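Serpin48 (Tenebrio molitor, PDB 3OZQ) is a highly specific insect serpin that inhibits the serine protease SPE in innate immunity. Local coordinates at residues L232-S237 and F350-P355; F356-K361 and G370-L375. All blocks are in the same frame, centred on the assembly; numbering follows the deposited sequence.

Contact 1: residues L232-S237 and F350-P355; sequences LTIVLS and FIVDHP
His354 donates from both ring nitrogens: His354 NE2 gives a hydrogen bond to Ser237 O at 2.7 Å, fairly straight and close to the ring plane, while His354 ND1 donates to OD1 of the adjacent Asp353, also at 2.7 Å and in the plane. With an acceptor at both nitrogens the imidazole is probably held against flipping, and the carboxylate would probably favour its protonated, positively charged form. A chi1 of 55° places CG of His354 between the backbone N and the carbonyl carbon, and the turn of the ring about CB-CG then brings NE2 to Ser237 O.

Leu236 fills the space between two rings. Its CG lies anti to the backbone N (chi1 -177°), and the two methyls part from there: CD1 rests over a face of the His354 imidazole, 3.3 Å from NE2, while CD2 stands over the centre of the Phe350 ring, 4.1 Å from the centroid, as a CH-pi contact. Ile234 meets the same phenyl at its edge, its CB 3.6 Å from Phe350 CZ. A water adds a second polar link, accepting from Ser237 N and donating to Pro355 O, while Ser237 OG bonds to Gln239 O.

Val352 centres an inverse gamma turn that carries the chain from strand 348-351 toward His354. Strand 231-237 runs between strands 219-225 and 356-362 in what is serpin sheet B; Phe350 also packs on Lys220 and Leu222 of the former, and against strand 260-278 Phe350 touches Val264 while Val352 meets Leu268 and Pro269.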
ATOM      1  N   LEU A 232     -12.685   4.071  -1.668  1.00 38.63           N
ATOM      2  CA  LEU A 232     -12.327   3.373  -0.436  1.00 30.77           C
ATOM      3  C   LEU A 232     -13.391   2.325  -0.138  1.00 33.43           C
ATOM      4  O   LEU A 232     -14.573   2.654   0.010  1.00 38.14           O
ATOM      5  CB  LEU A 232     -12.214   4.344   0.740  1.00 34.36           C
ATOM      6  CG  LEU A 232     -11.931   3.622   2.064  1.00 37.60           C
ATOM      7  CD1 LEU A 232     -10.482   3.280   2.097  1.00 35.25           C
ATOM      8  CD2 LEU A 232     -12.299   4.440   3.307  1.00 37.00           C
ATOM      9  N   THR A 233     -12.987   1.064  -0.089  1.00 33.46           N
ATOM     10  CA  THR A 233     -13.921  -0.029   0.153  1.00 34.78           C
ATOM     11  C   THR A 233     -13.762  -0.580   1.575  1.00 36.86           C
ATOM     12  O   THR A 233     -12.661  -0.975   1.965  1.00 34.65           O
ATOM     13  CB  THR A 233     -13.700  -1.196  -0.851  1.00 36.28           C
ATOM     14  OG1 THR A 233     -14.027  -0.775  -2.187  1.00 35.07           O
ATOM     15  CG2 THR A 233     -14.549  -2.404  -0.480  1.00 32.90           C
ATOM     16  N   ILE A 234     -14.864  -0.603   2.332  1.00 33.73           N
ATOM     17  CA  ILE A 234     -14.883  -1.193   3.671  1.00 34.51           C
ATOM     18  C   ILE A 234     -15.485  -2.584   3.574  1.00 33.49           C
ATOM     19  O   ILE A 234     -16.510  -2.770   2.921  1.00 37.03           O
ATOM     20  CB  ILE A 234     -15.777  -0.368   4.647  1.00 36.98           C
ATOM     21  CG1 ILE A 234     -15.442   1.123   4.566  1.00 37.12           C
ATOM     22  CG2 ILE A 234     -15.684  -0.901   6.067  1.00 30.79           C
ATOM     23  CD1 ILE A 234     -14.006   1.422   4.845  1.00 37.86           C
ATOM     24  N   VAL A 235     -14.844  -3.557   4.203  1.00 34.55           N
ATOM     25  CA  VAL A 235     -15.397  -4.895   4.325  1.00 32.81           C
ATOM     26  C   VAL A 235     -15.752  -5.118   5.789  1.00 39.06           C
ATOM     27  O   VAL A 235     -14.874  -5.226   6.650  1.00 35.03           O
ATOM     28  CB  VAL A 235     -14.424  -5.984   3.848  1.00 41.68           C
ATOM     29  CG1 VAL A 235     -15.084  -7.355   3.947  1.00 41.95           C
ATOM     30  CG2 VAL A 235     -13.968  -5.709   2.415  1.00 40.52           C
ATOM     31  N   LEU A 236     -17.056  -5.175   6.054  1.00 40.17           N
ATOM     32  CA  LEU A 236     -17.594  -5.167   7.403  1.00 41.54           C
ATOM     33  C   LEU A 236     -18.278  -6.487   7.737  1.00 42.01           C
ATOM     34  O   LEU A 236     -19.297  -6.818   7.151  1.00 43.29           O
ATOM     35  CB  LEU A 236     -18.605  -4.035   7.512  1.00 42.78           C
ATOM     36  CG  LEU A 236     -19.238  -3.800   8.876  1.00 43.47           C
ATOM     37  CD1 LEU A 236     -18.157  -3.435   9.894  1.00 44.60           C
ATOM     38  CD2 LEU A 236     -20.302  -2.709   8.777  1.00 38.06           C
ATOM     39  N   SER A 237     -17.716  -7.248   8.671  1.00 45.86           N
ATOM     40  CA  SER A 237     -18.348  -8.502   9.057  1.00 47.48           C
ATOM     41  C   SER A 237     -19.690  -8.240   9.740  1.00 47.38           C
ATOM     42  O   SER A 237     -19.860  -7.241  10.452  1.00 41.04           O
ATOM     43  CB  SER A 237     -17.437  -9.338   9.949  1.00 44.68           C
ATOM     44  OG  SER A 237     -17.172  -8.695  11.185  1.00 48.13           O
ATOM     45  N   PHE A 350     -25.068   0.843   7.033  1.00 41.42           N
ATOM     46  CA  PHE A 350     -23.655   0.465   7.030  1.00 35.66           C
ATOM     47  C   PHE A 350     -22.961   1.204   8.161  1.00 39.76           C
ATOM     48  O   PHE A 350     -22.390   2.278   7.973  1.00 37.97           O
ATOM     49  CB  PHE A 350     -22.999   0.763   5.689  1.00 37.03           C
ATOM     50  CG  PHE A 350     -21.672   0.061   5.488  1.00 37.93           C
ATOM     51  CD1 PHE A 350     -21.617  -1.249   5.013  1.00 43.74           C
ATOM     52  CD2 PHE A 350     -20.487   0.709   5.765  1.00 34.56           C
ATOM     53  CE1 PHE A 350     -20.380  -1.903   4.827  1.00 39.29           C
ATOM     54  CE2 PHE A 350     -19.238   0.067   5.573  1.00 39.34           C
ATOM     55  CZ  PHE A 350     -19.195  -1.239   5.112  1.00 35.43           C
ATOM     56  N   ILE A 351     -23.047   0.617   9.348  1.00 38.79           N
ATOM     57  CA  ILE A 351     -22.516   1.222  10.558  1.00 38.04           C
ATOM     58  C   ILE A 351     -21.218   0.536  10.918  1.00 37.98           C
ATOM     59  O   ILE A 351     -21.201  -0.620  11.355  1.00 38.22           O
ATOM     60  CB  ILE A 351     -23.549   1.142  11.726  1.00 39.21           C
ATOM     61  CG1 ILE A 351     -24.845   1.846  11.314  1.00 43.74           C
ATOM     62  CG2 ILE A 351     -22.975   1.726  13.030  1.00 36.33           C
ATOM     63  CD1 ILE A 351     -26.068   1.405  12.111  1.00 49.29           C
ATOM     64  N   VAL A 352     -20.120   1.254  10.696  1.00 35.94           N
ATOM     65  CA  VAL A 352     -18.791   0.712  10.915  1.00 36.52           C
ATOM     66  C   VAL A 352     -18.379   0.956  12.363  1.00 40.30           C
ATOM     67  O   VAL A 352     -17.756   1.967  12.684  1.00 39.43           O
ATOM     68  CB  VAL A 352     -17.774   1.334   9.934  1.00 35.16           C
ATOM     69  CG1 VAL A 352     -16.437   0.610  10.027  1.00 31.98           C
ATOM     70  CG2 VAL A 352     -18.317   1.299   8.491  1.00 33.23           C
ATOM     71  N   ASP A 353     -18.725   0.013  13.235  1.00 44.40           N
ATOM     72  CA  ASP A 353     -18.656   0.233  14.679  1.00 42.28           C
ATOM     73  C   ASP A 353     -18.018  -0.954  15.362  1.00 44.18           C
ATOM     74  O   ASP A 353     -18.219  -1.191  16.552  1.00 41.07           O
ATOM     75  CB  ASP A 353     -20.055   0.498  15.255  1.00 41.20           C
ATOM     76  CG  ASP A 353     -20.903  -0.765  15.355  1.00 46.63           C
ATOM     77  OD1 ASP A 353     -20.582  -1.770  14.686  1.00 40.99           O
ATOM     78  OD2 ASP A 353     -21.909  -0.748  16.103  1.00 49.28           O
ATOM     79  N   HIS A 354     -17.259  -1.705  14.571  1.00 43.88           N
ATOM     80  CA  HIS A 354     -16.422  -2.801  15.037  1.00 42.89           C
ATOM     81  C   HIS A 354     -15.334  -2.997  13.967  1.00 40.23           C
ATOM     82  O   HIS A 354     -15.408  -2.376  12.909  1.00 39.26           O
ATOM     83  CB  HIS A 354     -17.246  -4.076  15.266  1.00 42.24           C
ATOM     84  CG  HIS A 354     -18.043  -4.514  14.075  1.00 40.20           C
ATOM     85  ND1 HIS A 354     -19.193  -3.871  13.669  1.00 41.70           N
ATOM     86  CD2 HIS A 354     -17.873  -5.551  13.222  1.00 42.04           C
ATOM     87  CE1 HIS A 354     -19.688  -4.483  12.610  1.00 43.54           C
ATOM     88  NE2 HIS A 354     -18.907  -5.506  12.317  1.00 43.94           N
ATOM     89  N   PRO A 355     -14.324  -3.831  14.251  1.00 38.25           N
ATOM     90  CA  PRO A 355     -13.136  -3.961  13.386  1.00 39.69           C
ATOM     91  C   PRO A 355     -13.444  -4.348  11.939  1.00 39.30           C
ATOM     92  O   PRO A 355     -14.324  -5.170  11.682  1.00 43.07           O
ATOM     93  CB  PRO A 355     -12.328  -5.054  14.075  1.00 40.03           C
ATOM     94  CG  PRO A 355     -12.669  -4.893  15.514  1.00 41.81           C
ATOM     95  CD  PRO A 355     -14.142  -4.554  15.523  1.00 44.07           C
TER
HETATM   96  O   HOH W   1     -15.240  -6.785   9.853  1.00 46.85           O

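Contact 2: residues F356-K361 and G370-L375; sequences FIFYIK and GRVTTL
The Phe358 ring has the backbone of Gly370 over one face, with Gly370 C 3.5 Å above the plane toward the rim and Gly370 CA in CH-pi contact, 4.1 Å from the centroid. The Phe356 ring likewise takes Val372 CB over a face, 4.0 Å from its centroid, and its CZ touches Val372 CG2 at 3.5 Å; the two side chains lie side by side and point the same way. This is the antiparallel beta hairpin of strands 356-362 and 365-372, the C-terminal pair of serpin sheet B. Phe356 with Val372 and Phe358 with Gly370 are hydrogen-bonded pairs, flanking the non-hydrogen-bonded pair Ile357 with Arg371, whose side chains turn to the other face of the sheet, toward Tyr23 of helix 10-29.

Glycine suits its place, since a CB there would run into Phe358 CZ. With CG of Phe358 set between its own backbone N and carbonyl carbon (chi1 64°), the ring lies across toward Gly370; its CE2 comes to 4.1 Å from Val372 CG2. An alanine in place of Phe358 would probably open a gap above Gly370 and leave Phe271, which meets the ring, without that neighbour.

Arg371 bonds to Ala32 O through NE and bridges to Glu247 through NH1. In the Phe358-Gly370 pair, Phe358 N lies 3.0 Å from Gly370 O, 38° above the carbonyl plane, while Ile357 CA approaches the same oxygen at 3.4 Å.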
ATOM      1  N   PHE A 356     -12.718  -3.744  11.005  1.00 37.16           N
ATOM      2  CA  PHE A 356     -12.997  -3.900   9.584  1.00 36.06           C
ATOM      3  C   PHE A 356     -11.720  -3.874   8.739  1.00 37.15           C
ATOM      4  O   PHE A 356     -10.695  -3.368   9.173  1.00 33.03           O
ATOM      5  CB  PHE A 356     -13.924  -2.792   9.111  1.00 35.01           C
ATOM      6  CG  PHE A 356     -13.387  -1.403   9.330  1.00 32.83           C
ATOM      7  CD1 PHE A 356     -12.781  -0.710   8.300  1.00 36.05           C
ATOM      8  CD2 PHE A 356     -13.506  -0.783  10.559  1.00 37.53           C
ATOM      9  CE1 PHE A 356     -12.299   0.573   8.496  1.00 34.04           C
ATOM     10  CE2 PHE A 356     -13.027   0.503  10.760  1.00 33.33           C
ATOM     11  CZ  PHE A 356     -12.420   1.179   9.734  1.00 35.04           C
ATOM     12  N   ILE A 357     -11.821  -4.413   7.526  1.00 31.42           N
ATOM     13  CA  ILE A 357     -10.778  -4.314   6.518  1.00 33.93           C
ATOM     14  C   ILE A 357     -11.181  -3.187   5.572  1.00 30.67           C
ATOM     15  O   ILE A 357     -12.365  -2.954   5.361  1.00 33.14           O
ATOM     16  CB  ILE A 357     -10.681  -5.643   5.734  1.00 36.34           C
ATOM     17  CG1 ILE A 357     -10.178  -6.769   6.639  1.00 34.30           C
ATOM     18  CG2 ILE A 357      -9.827  -5.503   4.474  1.00 33.66           C
ATOM     19  CD1 ILE A 357     -10.192  -8.136   5.962  1.00 41.19           C
ATOM     20  N   PHE A 358     -10.205  -2.479   5.013  1.00 31.52           N
ATOM     21  CA  PHE A 358     -10.477  -1.469   3.998  1.00 31.94           C
ATOM     22  C   PHE A 358      -9.421  -1.535   2.905  1.00 32.65           C
ATOM     23  O   PHE A 358      -8.331  -2.072   3.107  1.00 31.60           O
ATOM     24  CB  PHE A 358     -10.463  -0.068   4.592  1.00 31.23           C
ATOM     25  CG  PHE A 358      -9.132   0.325   5.136  1.00 35.75           C
ATOM     26  CD1 PHE A 358      -8.152   0.856   4.306  1.00 34.07           C
ATOM     27  CD2 PHE A 358      -8.833   0.123   6.471  1.00 34.80           C
ATOM     28  CE1 PHE A 358      -6.907   1.207   4.810  1.00 33.64           C
ATOM     29  CE2 PHE A 358      -7.601   0.473   6.974  1.00 31.36           C
ATOM     30  CZ  PHE A 358      -6.625   1.005   6.138  1.00 31.83           C
ATOM     31  N   TYR A 359      -9.744  -0.978   1.745  1.00 33.04           N
ATOM     32  CA  TYR A 359      -8.760  -0.883   0.686  1.00 35.24           C
ATOM     33  C   TYR A 359      -9.108   0.214  -0.293  1.00 34.83           C
ATOM     34  O   TYR A 359     -10.279   0.489  -0.545  1.00 33.22           O
ATOM     35  CB  TYR A 359      -8.526  -2.235  -0.016  1.00 33.42           C
ATOM     36  CG  TYR A 359      -9.713  -2.827  -0.767  1.00 36.46           C
ATOM     37  CD1 TYR A 359     -10.476  -3.846  -0.204  1.00 34.97           C
ATOM     38  CD2 TYR A 359     -10.029  -2.407  -2.056  1.00 38.67           C
ATOM     39  CE1 TYR A 359     -11.544  -4.409  -0.888  1.00 38.17           C
ATOM     40  CE2 TYR A 359     -11.109  -2.963  -2.751  1.00 36.21           C
ATOM     41  CZ  TYR A 359     -11.853  -3.964  -2.155  1.00 40.53           C
ATOM     42  OH  TYR A 359     -12.909  -4.531  -2.826  1.00 41.74           O
ATOM     43  N   ILE A 360      -8.070   0.852  -0.823  1.00 34.73           N
ATOM     44  CA  ILE A 360      -8.238   1.929  -1.777  1.00 33.62           C
ATOM     45  C   ILE A 360      -7.961   1.375  -3.176  1.00 35.68           C
ATOM     46  O   ILE A 360      -6.929   0.727  -3.399  1.00 33.87           O
ATOM     47  CB  ILE A 360      -7.265   3.085  -1.474  1.00 35.41           C
ATOM     48  CG1 ILE A 360      -7.666   3.803  -0.176  1.00 31.72           C
ATOM     49  CG2 ILE A 360      -7.247   4.091  -2.606  1.00 36.57           C
ATOM     50  CD1 ILE A 360      -6.856   5.024   0.075  1.00 33.32           C
ATOM     51  N   LYS A 361      -8.885   1.617  -4.104  1.00 35.28           N
ATOM     52  CA  LYS A 361      -8.720   1.194  -5.502  1.00 36.73           C
ATOM     53  C   LYS A 361      -8.647   2.391  -6.411  1.00 41.28           C
ATOM     54  O   LYS A 361      -9.320   3.397  -6.187  1.00 39.32           O
ATOM     55  CB  LYS A 361      -9.890   0.348  -5.995  1.00 36.91           C
ATOM     56  CG  LYS A 361      -9.885  -1.110  -5.617  1.00 41.88           C
ATOM     57  CD  LYS A 361     -11.000  -1.868  -6.371  1.00 42.48           C
ATOM     58  CE  LYS A 361     -12.380  -1.278  -6.074  1.00 49.56           C
ATOM     59  NZ  LYS A 361     -13.507  -2.014  -6.746  1.00 49.68           N
ATOM     60  N   GLY A 370      -5.640  -2.533   4.379  1.00 29.60           N
ATOM     61  CA  GLY A 370      -5.321  -2.523   5.793  1.00 30.04           C
ATOM     62  C   GLY A 370      -6.523  -2.858   6.644  1.00 33.41           C
ATOM     63  O   GLY A 370      -7.556  -3.315   6.158  1.00 31.74           O
ATOM     64  N   ARG A 371      -6.376  -2.630   7.939  1.00 28.99           N
ATOM     65  CA  ARG A 371      -7.422  -2.971   8.859  1.00 34.61           C
ATOM     66  C   ARG A 371      -7.378  -2.026  10.040  1.00 32.99           C
ATOM     67  O   ARG A 371      -6.343  -1.404  10.336  1.00 26.64           O
ATOM     68  CB  ARG A 371      -7.259  -4.413   9.324  1.00 35.56           C
ATOM     69  CG  ARG A 371      -6.192  -4.583  10.343  1.00 35.80           C
ATOM     70  CD  ARG A 371      -6.064  -6.016  10.745  1.00 39.50           C
ATOM     71  NE  ARG A 371      -5.038  -6.164  11.760  1.00 43.71           N
ATOM     72  CZ  ARG A 371      -4.925  -7.223  12.547  1.00 50.89           C
ATOM     73  NH1 ARG A 371      -5.785  -8.225  12.424  1.00 52.12           N
ATOM     74  NH2 ARG A 371      -3.960  -7.276  13.456  1.00 49.67           N
ATOM     75  N   VAL A 372      -8.533  -1.897  10.685  1.00 31.61           N
ATOM     76  CA  VAL A 372      -8.667  -1.172  11.926  1.00 33.10           C
ATOM     77  C   VAL A 372      -9.310  -2.138  12.917  1.00 36.95           C
ATOM     78  O   VAL A 372     -10.388  -2.674  12.646  1.00 37.36           O
ATOM     79  CB  VAL A 372      -9.628   0.012  11.767  1.00 36.28           C
ATOM     80  CG1 VAL A 372      -9.923   0.636  13.143  1.00 34.77           C
ATOM     81  CG2 VAL A 372      -9.067   1.035  10.787  1.00 32.84           C
ATOM     82  N   THR A 373      -8.635  -2.386  14.033  1.00 40.41           N
ATOM     83  CA  THR A 373      -9.176  -3.233  15.087  1.00 41.18           C
ATOM     84  C   THR A 373      -9.298  -2.415  16.362  1.00 43.42           C
ATOM     85  O   THR A 373      -9.871  -2.878  17.350  1.00 43.15           O
ATOM     86  CB  THR A 373      -8.254  -4.421  15.410  1.00 37.52           C
ATOM     87  OG1 THR A 373      -7.080  -3.933  16.071  1.00 42.54           O
ATOM     88  CG2 THR A 373      -7.863  -5.172  14.140  1.00 41.31           C
ATOM     89  N   THR A 374      -8.750  -1.204  16.339  1.00 40.34           N
ATOM     90  CA  THR A 374      -8.709  -0.372  17.533  1.00 44.36           C
ATOM     91  C   THR A 374      -8.728   1.115  17.183  1.00 46.27           C
ATOM     92  O   THR A 374      -8.107   1.540  16.210  1.00 38.19           O
ATOM     93  CB  THR A 374      -7.456  -0.688  18.383  1.00 45.72           C
ATOM     94  OG1 THR A 374      -7.708  -0.361  19.751  1.00 52.37           O
ATOM     95  CG2 THR A 374      -6.255   0.113  17.896  1.00 43.76           C
ATOM     96  N   LEU A 375      -9.449   1.895  17.985  1.00 44.84           N
ATOM     97  CA  LEU A 375      -9.586   3.334  17.790  1.00 39.35           C
ATOM     98  C   LEU A 375      -9.575   3.957  19.169  1.00 49.66           C
ATOM     99  O   LEU A 375      -9.794   3.260  20.154  1.00 50.84           O
ATOM    100  CB  LEU A 375     -10.918   3.662  17.112  1.00 42.88           C
ATOM    101  CG  LEU A 375     -10.965   3.983  15.613  1.00 45.89           C
ATOM    102  CD1 LEU A 375      -9.711   3.506  14.893  1.00 44.68           C
ATOM    103  CD2 LEU A 375     -12.245   3.428  14.967  1.00 47.09           C
TER

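In the fold
Followed from the N terminus, the chain passes through strand 231-237 and then travels 112 residues, through helices and the strands 260-278 and 310-321, before 350-355 comes back to it and contact 1 closes that long loop. Contact 2 opens at the very next residue and closes a short loop of eight residues, made of the strand ends and the tight turn between them. The two loops stand in series, neither nesting nor crossing. They meet in one sheet, where strand 356-362 pairs antiparallel with 231-237, probably through bonds such as Val235 N to Ile357 O. Contact 1 thus ties the end of strand 348-351 to this sheet, and contact 2 adds the C-terminal strand to it.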